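Local coordinates for cytochrome c, mono-and diheme variant (Methylophaga aminisulfidivorans MP, PDB 7C90), which binds heme c and probably carries electrons away from methanol dehydrogenase in the methanol oxidation system of a marine methylotroph, at residues Leu45-Gly50 with Phe121-Gly126; Glu67-Asn71 with Leu145-Ala149; Ser153-Ala159 with Phe173-Pro179; Arg37-Thr41 with Gly126-Ser130. One frame throughout, in Å; residues are numbered along the deposited sequence.

From the N terminus the chain first lays down 37-41, then 45-50, both in the long loop ahead of helix 57-65. They meet the end of helix 117-126 and the loop after it: contact 4 closes the outer loop with 126-130 and contact 1 the one nested inside it with 121-126, the two sharing G126 and both touching the heme. Contact 2 opens at 67-71 within both loops and closes later, on helix 141-153, so it crosses them; M148 packs on F121 and I124 where the two helices meet. Contact 3 follows in series, tying the segment after helix 141-153 to 173-179 around helix 167-171.

Contact 1: Leu45-Gly50 with Phe121-Gly126; sequences LDLSFG and FETIYG. With HEC (heme c), chain E.
The phenol of Y125 reaches from helix 117-126 into the turn formed by D46 to F49, making polar, CH-pi and aliphatic contacts. In the polar group, Y125 OH donates to F49 O at 2.6 Å, approaching from above the carbonyl plane, 43° out of it. The same Y125 OH lies 3.0 Å from D46 O, and L47 O is bonded by K141. The type I turn carries its backbone bond from F49 N to D46 O, and D46 OD1 also accepts from S48 N, an Asx turn, and from S48 OG. The CH-pi contact comes from L47, whose CD2 stands 3.8 Å from the Y125 ring centroid and 22° off the ring normal; this L47 CD2 also touches the edge of the F121 ring at CE1 (3.8 Å). Among aliphatic contacts, L45 CD1 meets the Y125 edge at CD2 (4.1 Å), while L45 CD2 rests 3.8 Å from G126 CA. With CG anti to the backbone N (chi1 -174°), the Y125 ring is carried toward 45-50, putting OH at the turn. I124 CD1 lies 3.6 Å from heme methyl CMB. One helix turn thus joins heme pocket and N-terminal loop, the Y125 hydroxyl spent on a backbone carbonyl while L47 packs on a ring face and L45 at its edge.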
# COMPACT_ATOMS: atom_id res chain seq x y z
N LEU A 45 -18.07 15.11 11.04
CA LEU A 45 -18.14 15.16 9.57
C LEU A 45 -19.29 16.10 9.22
O LEU A 45 -20.40 15.88 9.74
CB LEU A 45 -18.39 13.74 9.04
CG LEU A 45 -17.24 12.74 9.18
CD1 LEU A 45 -17.64 11.39 8.58
CD2 LEU A 45 -15.97 13.22 8.52
N ASP A 46 -18.96 17.16 8.49
CA ASP A 46 -19.87 18.11 7.82
C ASP A 46 -20.33 17.47 6.50
O ASP A 46 -19.55 17.44 5.54
CB ASP A 46 -19.16 19.45 7.57
CG ASP A 46 -20.05 20.55 6.98
OD1 ASP A 46 -21.19 20.23 6.55
OD2 ASP A 46 -19.60 21.72 6.94
N LEU A 47 -21.55 16.97 6.46
CA LEU A 47 -22.05 16.17 5.31
C LEU A 47 -22.40 17.07 4.12
O LEU A 47 -22.55 16.53 3.02
CB LEU A 47 -23.23 15.34 5.81
CG LEU A 47 -22.85 14.22 6.78
CD1 LEU A 47 -24.00 13.26 6.98
CD2 LEU A 47 -21.65 13.46 6.29
N SER A 48 -22.50 18.39 4.32
CA SER A 48 -22.76 19.36 3.22
C SER A 48 -21.50 19.55 2.37
O SER A 48 -21.59 20.21 1.31
CB SER A 48 -23.25 20.67 3.75
OG SER A 48 -22.21 21.29 4.48
N PHE A 49 -20.35 19.03 2.81
CA PHE A 49 -19.08 19.07 2.04
C PHE A 49 -19.15 18.06 0.90
O PHE A 49 -19.85 17.03 1.03
CB PHE A 49 -17.86 18.77 2.92
CG PHE A 49 -17.09 19.99 3.34
CD1 PHE A 49 -17.44 20.67 4.50
CD2 PHE A 49 -16.05 20.48 2.56
CE1 PHE A 49 -16.74 21.81 4.87
CE2 PHE A 49 -15.36 21.62 2.94
CZ PHE A 49 -15.71 22.29 4.09
N GLY A 50 -18.44 18.37 -0.18
CA GLY A 50 -18.10 17.39 -1.21
C GLY A 50 -19.04 17.47 -2.40
O GLY A 50 -19.82 18.42 -2.48
N PHE A 121 -20.38 4.34 6.32
CA PHE A 121 -20.52 5.61 5.58
C PHE A 121 -19.42 6.57 6.10
O PHE A 121 -18.67 7.14 5.30
CB PHE A 121 -21.92 6.19 5.71
CG PHE A 121 -22.08 7.49 5.00
CD1 PHE A 121 -21.77 8.69 5.62
CD2 PHE A 121 -22.53 7.53 3.69
CE1 PHE A 121 -21.87 9.90 4.94
CE2 PHE A 121 -22.65 8.74 3.02
CZ PHE A 121 -22.32 9.91 3.65
N GLU A 122 -19.25 6.68 7.42
CA GLU A 122 -18.24 7.63 8.00
C GLU A 122 -16.87 7.29 7.46
O GLU A 122 -16.15 8.23 7.12
CB GLU A 122 -18.23 7.63 9.53
CG GLU A 122 -19.52 8.17 10.09
CD GLU A 122 -19.83 7.78 11.53
OE1 GLU A 122 -19.31 6.74 12.00
OE2 GLU A 122 -20.62 8.51 12.17
N THR A 123 -16.51 6.01 7.40
CA THR A 123 -15.15 5.59 7.01
C THR A 123 -14.96 5.99 5.54
O THR A 123 -13.91 6.54 5.17
CB THR A 123 -14.92 4.11 7.31
OG1 THR A 123 -14.98 3.88 8.72
CG2 THR A 123 -13.61 3.60 6.76
N ILE A 124 -15.95 5.75 4.70
CA ILE A 124 -15.85 6.06 3.25
C ILE A 124 -15.86 7.57 3.08
O ILE A 124 -14.96 8.12 2.36
CB ILE A 124 -16.96 5.37 2.44
CG1 ILE A 124 -16.85 3.84 2.59
CG2 ILE A 124 -16.89 5.80 0.99
CD1 ILE A 124 -18.08 3.08 2.10
N TYR A 125 -16.85 8.25 3.66
CA TYR A 125 -17.02 9.71 3.44
C TYR A 125 -15.76 10.46 3.91
O TYR A 125 -15.21 11.28 3.09
CB TYR A 125 -18.33 10.16 4.10
CG TYR A 125 -18.69 11.58 3.82
CD1 TYR A 125 -19.35 11.96 2.67
CD2 TYR A 125 -18.32 12.56 4.71
CE1 TYR A 125 -19.64 13.30 2.42
CE2 TYR A 125 -18.61 13.89 4.49
CZ TYR A 125 -19.27 14.27 3.34
OH TYR A 125 -19.52 15.61 3.16
N GLY A 126 -15.35 10.23 5.17
CA GLY A 126 -14.32 10.99 5.92
C GLY A 126 -12.93 10.38 5.81
O GLY A 126 -11.99 11.04 6.18
FE HEC E . -10.35 1.77 1.71
CHA HEC E . -9.66 0.96 4.99
CHB HEC E . -13.60 1.06 2.20
CHC HEC E . -11.03 3.07 -1.39
CHD HEC E . -7.01 1.80 1.03
NA HEC E . -11.42 1.17 3.35
C1A HEC E . -11.02 0.85 4.57
C2A HEC E . -12.09 0.44 5.50
C3A HEC E . -13.28 0.52 4.67
C4A HEC E . -12.73 0.90 3.35
CMA HEC E . -14.71 0.18 4.96
CAA HEC E . -12.00 0.09 6.94
CBA HEC E . -12.20 -1.42 6.94
CGA HEC E . -12.26 -1.97 8.33
O1A HEC E . -12.58 -1.21 9.27
O2A HEC E . -11.90 -3.17 8.47
NB HEC E . -12.05 2.02 0.61
C1B HEC E . -13.25 1.62 0.92
C2B HEC E . -14.28 1.86 -0.12
C3B HEC E . -13.51 2.50 -1.18
C4B HEC E . -12.16 2.54 -0.62
CMB HEC E . -15.74 1.51 -0.06
CAB HEC E . -14.02 2.99 -2.53
CBB HEC E . -14.91 4.18 -2.38
NC HEC E . -9.22 2.32 0.11
C1C HEC E . -9.67 2.87 -1.02
C2C HEC E . -8.63 3.20 -2.02
C3C HEC E . -7.43 2.82 -1.28
C4C HEC E . -7.89 2.29 -0.01
CMC HEC E . -8.88 3.79 -3.37
CAC HEC E . -6.05 2.87 -1.90
CBC HEC E . -5.68 4.22 -2.44
ND HEC E . -8.64 1.40 2.82
C1D HEC E . -7.39 1.44 2.39
C2D HEC E . -6.39 1.20 3.41
C3D HEC E . -7.16 0.96 4.60
C4D HEC E . -8.52 1.14 4.11
CMD HEC E . -4.92 1.24 3.22
CAD HEC E . -6.69 0.74 5.98
CBD HEC E . -6.78 2.13 6.62
CGD HEC E . -6.86 2.19 8.13
O1D HEC E . -6.55 1.18 8.79
O2D HEC E . -7.18 3.26 8.72

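Contact 2: Glu67-Asn71 with Leu145-Ala149; sequences ENLYN and LHIMA
Y70 and H146 lay their rings obliquely over one another where the loop after helix 57-65 meets helix 141-153, the last helix of the cytochrome c fold proper, whose I147 touches the heme. The ring centroids are 4.0 Å apart, the planes are inclined by 32° and the rings are offset, Y70 CE2 lying over the rim of the imidazole, 3.3 Å from H146 CE1. Y70 OH bonds the D142 carboxylate and H146 ND1 its backbone oxygen, which probably restrains both rings. The Y70 side chain crosses that of L145 at about a right angle, bringing Y70 CD2 to 3.8 Å from L145 CB. N68 runs past L145 in the opposite direction, its CG anti to the backbone N (chi1 -176°), which aims ND2 at the helix; N68 ND2 donates to L145 O at 2.9 Å, the N-H pointing nearly straight (165°). L145 O thereby takes a second bond besides the helical one from A149 N. The other amide atom, N68 OD1, accepts from Y70 N in an Asx turn. Y70 O sits 3.3 Å from A149 CB, and a water donates to N71 O at 2.6 Å and to A149 O at 3.1 Å.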
# COMPACT_ATOMS: atom_id res chain seq x y z
N GLU A 67 -29.72 4.27 8.36
CA GLU A 67 -30.15 3.04 7.65
C GLU A 67 -29.95 3.25 6.14
O GLU A 67 -30.31 4.32 5.64
CB GLU A 67 -31.60 2.68 7.94
CG GLU A 67 -32.05 1.41 7.22
CD GLU A 67 -33.46 0.92 7.51
OE1 GLU A 67 -34.36 1.78 7.69
OE2 GLU A 67 -33.66 -0.32 7.56
N ASN A 68 -29.42 2.24 5.44
CA ASN A 68 -29.14 2.29 3.98
C ASN A 68 -30.25 1.53 3.24
O ASN A 68 -30.19 0.31 3.25
CB ASN A 68 -27.76 1.71 3.65
CG ASN A 68 -27.44 1.84 2.18
OD1 ASN A 68 -28.27 2.32 1.41
ND2 ASN A 68 -26.24 1.43 1.79
N LEU A 69 -31.24 2.24 2.67
CA LEU A 69 -32.39 1.64 1.97
C LEU A 69 -31.90 0.78 0.81
O LEU A 69 -32.68 -0.06 0.37
CB LEU A 69 -33.30 2.72 1.38
CG LEU A 69 -34.14 3.51 2.38
CD1 LEU A 69 -35.13 4.39 1.63
CD2 LEU A 69 -34.82 2.59 3.37
N TYR A 70 -30.70 1.02 0.28
CA TYR A 70 -30.25 0.28 -0.93
C TYR A 70 -29.80 -1.14 -0.58
O TYR A 70 -29.64 -1.87 -1.54
CB TYR A 70 -29.15 1.00 -1.72
CG TYR A 70 -29.54 2.31 -2.35
CD1 TYR A 70 -30.73 2.48 -3.05
CD2 TYR A 70 -28.68 3.39 -2.27
CE1 TYR A 70 -31.05 3.70 -3.65
CE2 TYR A 70 -28.97 4.60 -2.86
CZ TYR A 70 -30.16 4.76 -3.56
OH TYR A 70 -30.40 5.97 -4.12
N ASN A 71 -29.66 -1.51 0.71
CA ASN A 71 -29.21 -2.88 1.08
C ASN A 71 -30.09 -3.97 0.45
O ASN A 71 -29.58 -5.09 0.27
CB ASN A 71 -29.10 -3.07 2.60
CG ASN A 71 -27.91 -2.33 3.17
OD1 ASN A 71 -27.01 -1.95 2.42
ND2 ASN A 71 -27.92 -2.10 4.48
N LEU A 145 -23.74 5.26 -0.80
CA LEU A 145 -24.75 4.29 -0.30
C LEU A 145 -24.90 3.13 -1.30
O LEU A 145 -25.10 2.00 -0.87
CB LEU A 145 -26.09 5.00 -0.08
CG LEU A 145 -26.07 6.09 0.98
CD1 LEU A 145 -27.40 6.83 1.02
CD2 LEU A 145 -25.76 5.48 2.33
N HIS A 146 -24.81 3.38 -2.60
CA HIS A 146 -24.80 2.31 -3.63
C HIS A 146 -23.63 1.36 -3.38
O HIS A 146 -23.82 0.11 -3.34
CB HIS A 146 -24.74 2.94 -5.03
CG HIS A 146 -26.07 3.38 -5.52
ND1 HIS A 146 -26.53 4.65 -5.35
CD2 HIS A 146 -27.03 2.72 -6.17
CE1 HIS A 146 -27.71 4.77 -5.93
NE2 HIS A 146 -28.05 3.58 -6.43
N ILE A 147 -22.44 1.93 -3.21
CA ILE A 147 -21.21 1.12 -2.98
C ILE A 147 -21.40 0.32 -1.70
O ILE A 147 -20.99 -0.84 -1.65
CB ILE A 147 -19.96 2.02 -2.93
CG1 ILE A 147 -19.68 2.64 -4.31
CG2 ILE A 147 -18.76 1.24 -2.40
CD1 ILE A 147 -18.52 3.63 -4.32
N MET A 148 -21.93 0.97 -0.67
CA MET A 148 -22.16 0.29 0.63
C MET A 148 -23.13 -0.89 0.46
O MET A 148 -22.80 -1.99 0.96
CB MET A 148 -22.69 1.25 1.68
CG MET A 148 -21.58 2.15 2.20
SD MET A 148 -22.26 3.58 3.09
CE MET A 148 -23.26 2.82 4.36
N ALA A 149 -24.25 -0.71 -0.23
CA ALA A 149 -25.19 -1.85 -0.46
C ALA A 149 -24.44 -3.00 -1.13
O ALA A 149 -24.58 -4.15 -0.67
CB ALA A 149 -26.39 -1.43 -1.27
O HOH W 1 -27.00 -5.58 0.62

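Contact 3: Ser153-Ala159 with Phe173-Pro179; sequences SVYWGSA and FKPAEVP
W156 lies against A176 to P179, its contacts running outward from CB. W156 CB touches A176 O at 3.3 Å. A chi1 of 62° puts CG between the backbone N and the carbonyl carbon, and the indole lies across V178 and P179. Its five-membered ring meets V178, with CD1 of W156 3.8 Å from CG2 of V178. The six-membered ring beyond is covered on one face by P179: P179 CD sits 3.2 Å from the centroid of that ring, 12° off the normal, a CH-pi contact, and P179 CG reaches W156 CZ3 at 3.4 Å. F182 packs edge-to-face on the same indole. Residues 175-179 have largely polyproline-II backbone angles and form part of the C-terminal extension, which returns after helix 167-171 to the chain leaving helix 141-153. One direct backbone bond joins them, A176 N to a lone pair of Y155 O at 2.9 Å, and a water donates to V154 O and E177 O, 2.7 Å from each. Farther along, the rings of Y155 and F173 are inclined by 46°, with F173 CZ at the tyrosine edge, 3.3 Å from Y155 CD2. Y155 OH donates to S158 O, and G157 N lies over the centre of the tyrosine ring.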
# COMPACT_ATOMS: atom_id res chain seq x y z
N SER A 153 -23.69 -6.89 0.18
CA SER A 153 -24.30 -7.98 -0.64
C SER A 153 -23.29 -9.11 -0.85
O SER A 153 -23.73 -10.25 -1.03
CB SER A 153 -24.81 -7.44 -1.96
OG SER A 153 -23.72 -7.18 -2.86
N VAL A 154 -21.98 -8.83 -0.80
CA VAL A 154 -20.92 -9.84 -1.11
C VAL A 154 -20.37 -10.41 0.19
O VAL A 154 -19.51 -11.26 0.10
CB VAL A 154 -19.82 -9.29 -2.02
CG1 VAL A 154 -20.38 -9.04 -3.40
CG2 VAL A 154 -19.14 -8.03 -1.47
N TYR A 155 -20.92 -10.01 1.34
CA TYR A 155 -20.49 -10.47 2.69
C TYR A 155 -20.54 -11.99 2.78
O TYR A 155 -21.59 -12.56 2.41
CB TYR A 155 -21.45 -9.95 3.74
CG TYR A 155 -21.11 -10.21 5.18
CD1 TYR A 155 -20.01 -9.62 5.79
CD2 TYR A 155 -21.96 -10.95 5.97
CE1 TYR A 155 -19.73 -9.83 7.13
CE2 TYR A 155 -21.71 -11.15 7.31
CZ TYR A 155 -20.62 -10.56 7.91
OH TYR A 155 -20.42 -10.74 9.24
N TRP A 156 -19.49 -12.58 3.35
CA TRP A 156 -19.27 -14.05 3.51
C TRP A 156 -18.98 -14.36 4.97
O TRP A 156 -18.55 -15.46 5.24
CB TRP A 156 -18.15 -14.55 2.58
CG TRP A 156 -16.79 -13.96 2.82
CD1 TRP A 156 -15.95 -14.22 3.86
CD2 TRP A 156 -16.14 -12.96 2.02
NE1 TRP A 156 -14.82 -13.46 3.76
CE2 TRP A 156 -14.91 -12.68 2.64
CE3 TRP A 156 -16.49 -12.26 0.87
CZ2 TRP A 156 -14.01 -11.74 2.12
CZ3 TRP A 156 -15.62 -11.33 0.36
CH2 TRP A 156 -14.40 -11.08 0.98
N GLY A 157 -19.13 -13.38 5.86
CA GLY A 157 -18.94 -13.58 7.30
C GLY A 157 -20.20 -14.13 7.97
O GLY A 157 -21.13 -14.52 7.26
N SER A 158 -20.21 -14.15 9.29
CA SER A 158 -21.30 -14.73 10.11
C SER A 158 -22.43 -13.71 10.25
O SER A 158 -22.15 -12.50 10.30
CB SER A 158 -20.77 -15.15 11.45
OG SER A 158 -20.61 -14.02 12.29
N ALA A 159 -23.67 -14.19 10.31
CA ALA A 159 -24.89 -13.35 10.48
C ALA A 159 -24.83 -12.66 11.84
O ALA A 159 -25.38 -11.55 11.97
CB ALA A 159 -26.12 -14.21 10.37
N PHE A 173 -30.36 -15.38 6.54
CA PHE A 173 -29.12 -14.95 5.85
C PHE A 173 -28.26 -16.18 5.48
O PHE A 173 -28.03 -17.03 6.36
CB PHE A 173 -28.35 -13.96 6.73
CG PHE A 173 -26.97 -13.63 6.23
CD1 PHE A 173 -26.79 -12.72 5.20
CD2 PHE A 173 -25.86 -14.26 6.77
CE1 PHE A 173 -25.52 -12.44 4.73
CE2 PHE A 173 -24.59 -13.97 6.30
CZ PHE A 173 -24.42 -13.07 5.28
N LYS A 174 -27.79 -16.26 4.23
CA LYS A 174 -26.72 -17.21 3.82
C LYS A 174 -25.46 -16.42 3.43
O LYS A 174 -25.52 -15.55 2.57
CB LYS A 174 -27.19 -18.10 2.67
CG LYS A 174 -26.80 -19.57 2.78
CD LYS A 174 -25.39 -19.90 2.31
CE LYS A 174 -25.21 -21.36 1.95
NZ LYS A 174 -25.74 -22.27 3.00
N PRO A 175 -24.31 -16.68 4.08
CA PRO A 175 -23.04 -16.06 3.68
C PRO A 175 -22.82 -16.24 2.17
O PRO A 175 -23.10 -17.31 1.65
CB PRO A 175 -21.97 -16.79 4.50
CG PRO A 175 -22.72 -17.28 5.72
CD PRO A 175 -24.14 -17.54 5.26
N ALA A 176 -22.38 -15.17 1.49
CA ALA A 176 -22.04 -15.21 0.05
C ALA A 176 -20.76 -16.04 -0.12
O ALA A 176 -20.18 -16.51 0.89
CB ALA A 176 -21.91 -13.83 -0.52
N GLU A 177 -20.36 -16.22 -1.38
CA GLU A 177 -19.17 -17.00 -1.82
C GLU A 177 -17.93 -16.30 -1.28
O GLU A 177 -17.76 -15.09 -1.57
CB GLU A 177 -19.09 -17.09 -3.35
CG GLU A 177 -20.37 -17.57 -4.04
CD GLU A 177 -21.53 -16.58 -4.08
OE1 GLU A 177 -21.38 -15.45 -3.54
OE2 GLU A 177 -22.60 -16.94 -4.64
N VAL A 178 -17.13 -17.01 -0.49
CA VAL A 178 -15.76 -16.57 -0.10
C VAL A 178 -14.92 -16.43 -1.37
O VAL A 178 -14.99 -17.27 -2.27
CB VAL A 178 -15.11 -17.54 0.90
CG1 VAL A 178 -13.68 -17.15 1.18
CG2 VAL A 178 -15.91 -17.63 2.19
N PRO A 179 -14.14 -15.34 -1.52
CA PRO A 179 -13.12 -15.29 -2.56
C PRO A 179 -11.96 -16.22 -2.17
O PRO A 179 -11.63 -16.30 -0.99
CB PRO A 179 -12.71 -13.80 -2.61
CG PRO A 179 -13.82 -13.09 -1.87
CD PRO A 179 -14.26 -14.07 -0.80
O HOH W 2 -18.74 -12.64 -2.08

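Contact 4: Arg37-Thr41 with Gly126-Ser130; sequences RNTVT and GGARS. With HEC (heme c), chain E.
V40 drives its CG2 methyl against the backbone at A128, 3.4 Å from A128 CA, tighter than usual van der Waals contact, and 3.9 Å from A128 CB. The segment it presses, 126-130, belongs to the heme-binding loop that leads to the axial ligand M132, and V40 itself is held in an Asx motif. The other methyl, V40 CG1, anti to the backbone N (chi1 170°), lies 3.6 Å from R129 NH1, the two side chains crossing obliquely. R129 NH1 hydrogen-bonds F182 O of the second subunit, so the arginine joins this contact to the assembly. N38 also touches directly, its ND2 lying 3.2 Å from G126 O. Beneath the valine, R129 N donates to propionate oxygen O2D of the heme at 3.0 Å and 162°, so the backbone under V40 is the same that grips the cofactor. Behind these contacts, G127, with positive phi, takes the chain out of helix 117-126, and a water bridges the segments, accepting from T39 N and donating to G127 O. T39 OG1 bonds T123 on that helix. N38 OD1 positions V40, gripped from opposite faces of its plane: V40 N reaches N38 OD1 at 2.9 Å, and T41 N reaches N38 OD1 at 2.8 Å with an almost straight N-H of 175°.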
# COMPACT_ATOMS: atom_id res chain seq x y z
N ARG A 37 -19.11 11.08 12.67
CA ARG A 37 -17.73 11.35 13.11
C ARG A 37 -16.70 10.58 12.28
O ARG A 37 -16.95 9.47 11.88
CB ARG A 37 -17.57 11.00 14.59
CG ARG A 37 -18.56 11.69 15.52
CD ARG A 37 -18.17 11.54 16.97
NE ARG A 37 -19.03 12.28 17.88
CZ ARG A 37 -18.77 13.49 18.35
NH1 ARG A 37 -17.68 14.13 18.01
NH2 ARG A 37 -19.62 14.07 19.18
N ASN A 38 -15.58 11.25 12.05
CA ASN A 38 -14.36 10.73 11.40
C ASN A 38 -13.87 9.48 12.16
O ASN A 38 -13.74 9.49 13.39
CB ASN A 38 -13.33 11.84 11.28
CG ASN A 38 -12.11 11.38 10.53
OD1 ASN A 38 -11.34 10.57 11.04
ND2 ASN A 38 -11.94 11.87 9.31
N THR A 39 -13.58 8.42 11.42
CA THR A 39 -13.23 7.08 11.93
C THR A 39 -11.90 7.12 12.72
O THR A 39 -11.76 6.35 13.67
CB THR A 39 -13.19 6.13 10.73
OG1 THR A 39 -14.52 6.11 10.22
CG2 THR A 39 -12.68 4.76 11.11
N VAL A 40 -10.97 8.00 12.33
CA VAL A 40 -9.60 8.10 12.92
C VAL A 40 -9.56 9.26 13.93
O VAL A 40 -9.10 9.03 15.07
CB VAL A 40 -8.55 8.27 11.81
CG1 VAL A 40 -7.18 8.61 12.37
CG2 VAL A 40 -8.48 7.03 10.93
N THR A 41 -10.02 10.45 13.56
CA THR A 41 -9.81 11.69 14.35
C THR A 41 -10.95 11.88 15.35
O THR A 41 -10.72 12.62 16.27
CB THR A 41 -9.76 12.95 13.48
OG1 THR A 41 -11.07 13.11 12.91
CG2 THR A 41 -8.69 12.90 12.43
N GLY A 126 -15.35 10.23 5.17
CA GLY A 126 -14.32 10.99 5.92
C GLY A 126 -12.93 10.38 5.81
O GLY A 126 -11.99 11.04 6.18
N GLY A 127 -12.80 9.16 5.29
CA GLY A 127 -11.51 8.48 5.15
C GLY A 127 -11.03 7.90 6.47
O GLY A 127 -11.72 8.01 7.47
N ALA A 128 -9.91 7.23 6.44
CA ALA A 128 -9.27 6.63 7.63
C ALA A 128 -7.79 7.02 7.56
O ALA A 128 -7.55 8.19 7.22
CB ALA A 128 -9.54 5.14 7.66
N ARG A 129 -6.86 6.11 7.87
CA ARG A 129 -5.40 6.39 7.91
C ARG A 129 -4.81 6.22 6.51
O ARG A 129 -5.44 5.54 5.68
CB ARG A 129 -4.65 5.41 8.82
CG ARG A 129 -4.87 5.65 10.31
CD ARG A 129 -4.00 4.74 11.15
NE ARG A 129 -4.84 4.28 12.23
CZ ARG A 129 -5.18 5.01 13.28
NH1 ARG A 129 -4.70 6.23 13.42
NH2 ARG A 129 -5.97 4.49 14.20
N SER A 130 -3.62 6.76 6.32
CA SER A 130 -2.69 6.38 5.22
C SER A 130 -3.42 6.57 3.88
O SER A 130 -4.06 7.61 3.72
CB SER A 130 -2.19 4.96 5.45
OG SER A 130 -1.06 4.66 4.64
FE HEC E . -10.35 1.77 1.71
CHA HEC E . -9.66 0.96 4.99
CHB HEC E . -13.60 1.06 2.20
CHC HEC E . -11.03 3.07 -1.39
CHD HEC E . -7.01 1.80 1.03
NA HEC E . -11.42 1.17 3.35
C1A HEC E . -11.02 0.85 4.57
C2A HEC E . -12.09 0.44 5.50
C3A HEC E . -13.28 0.52 4.67
C4A HEC E . -12.73 0.90 3.35
CMA HEC E . -14.71 0.18 4.96
CAA HEC E . -12.00 0.09 6.94
CBA HEC E . -12.20 -1.42 6.94
CGA HEC E . -12.26 -1.97 8.33
O1A HEC E . -12.58 -1.21 9.27
O2A HEC E . -11.90 -3.17 8.47
NB HEC E . -12.05 2.02 0.61
C1B HEC E . -13.25 1.62 0.92
C2B HEC E . -14.28 1.86 -0.12
C3B HEC E . -13.51 2.50 -1.18
C4B HEC E . -12.16 2.54 -0.62
CMB HEC E . -15.74 1.51 -0.06
CAB HEC E . -14.02 2.99 -2.53
CBB HEC E . -14.91 4.18 -2.38
NC HEC E . -9.22 2.32 0.11
C1C HEC E . -9.67 2.87 -1.02
C2C HEC E . -8.63 3.20 -2.02
C3C HEC E . -7.43 2.82 -1.28
C4C HEC E . -7.89 2.29 -0.01
CMC HEC E . -8.88 3.79 -3.37
CAC HEC E . -6.05 2.87 -1.90
CBC HEC E . -5.68 4.22 -2.44
ND HEC E . -8.64 1.40 2.82
C1D HEC E . -7.39 1.44 2.39
C2D HEC E . -6.39 1.20 3.41
C3D HEC E . -7.16 0.96 4.60
C4D HEC E . -8.52 1.14 4.11
CMD HEC E . -4.92 1.24 3.22
CAD HEC E . -6.69 0.74 5.98
CBD HEC E . -6.78 2.13 6.62
CGD HEC E . -6.86 2.19 8.13
O1D HEC E . -6.55 1.18 8.79
O2D HEC E . -7.18 3.26 8.72
O HOH W 3 -14.02 8.98 8.63
O HOH W 4 -7.75 6.74 16.02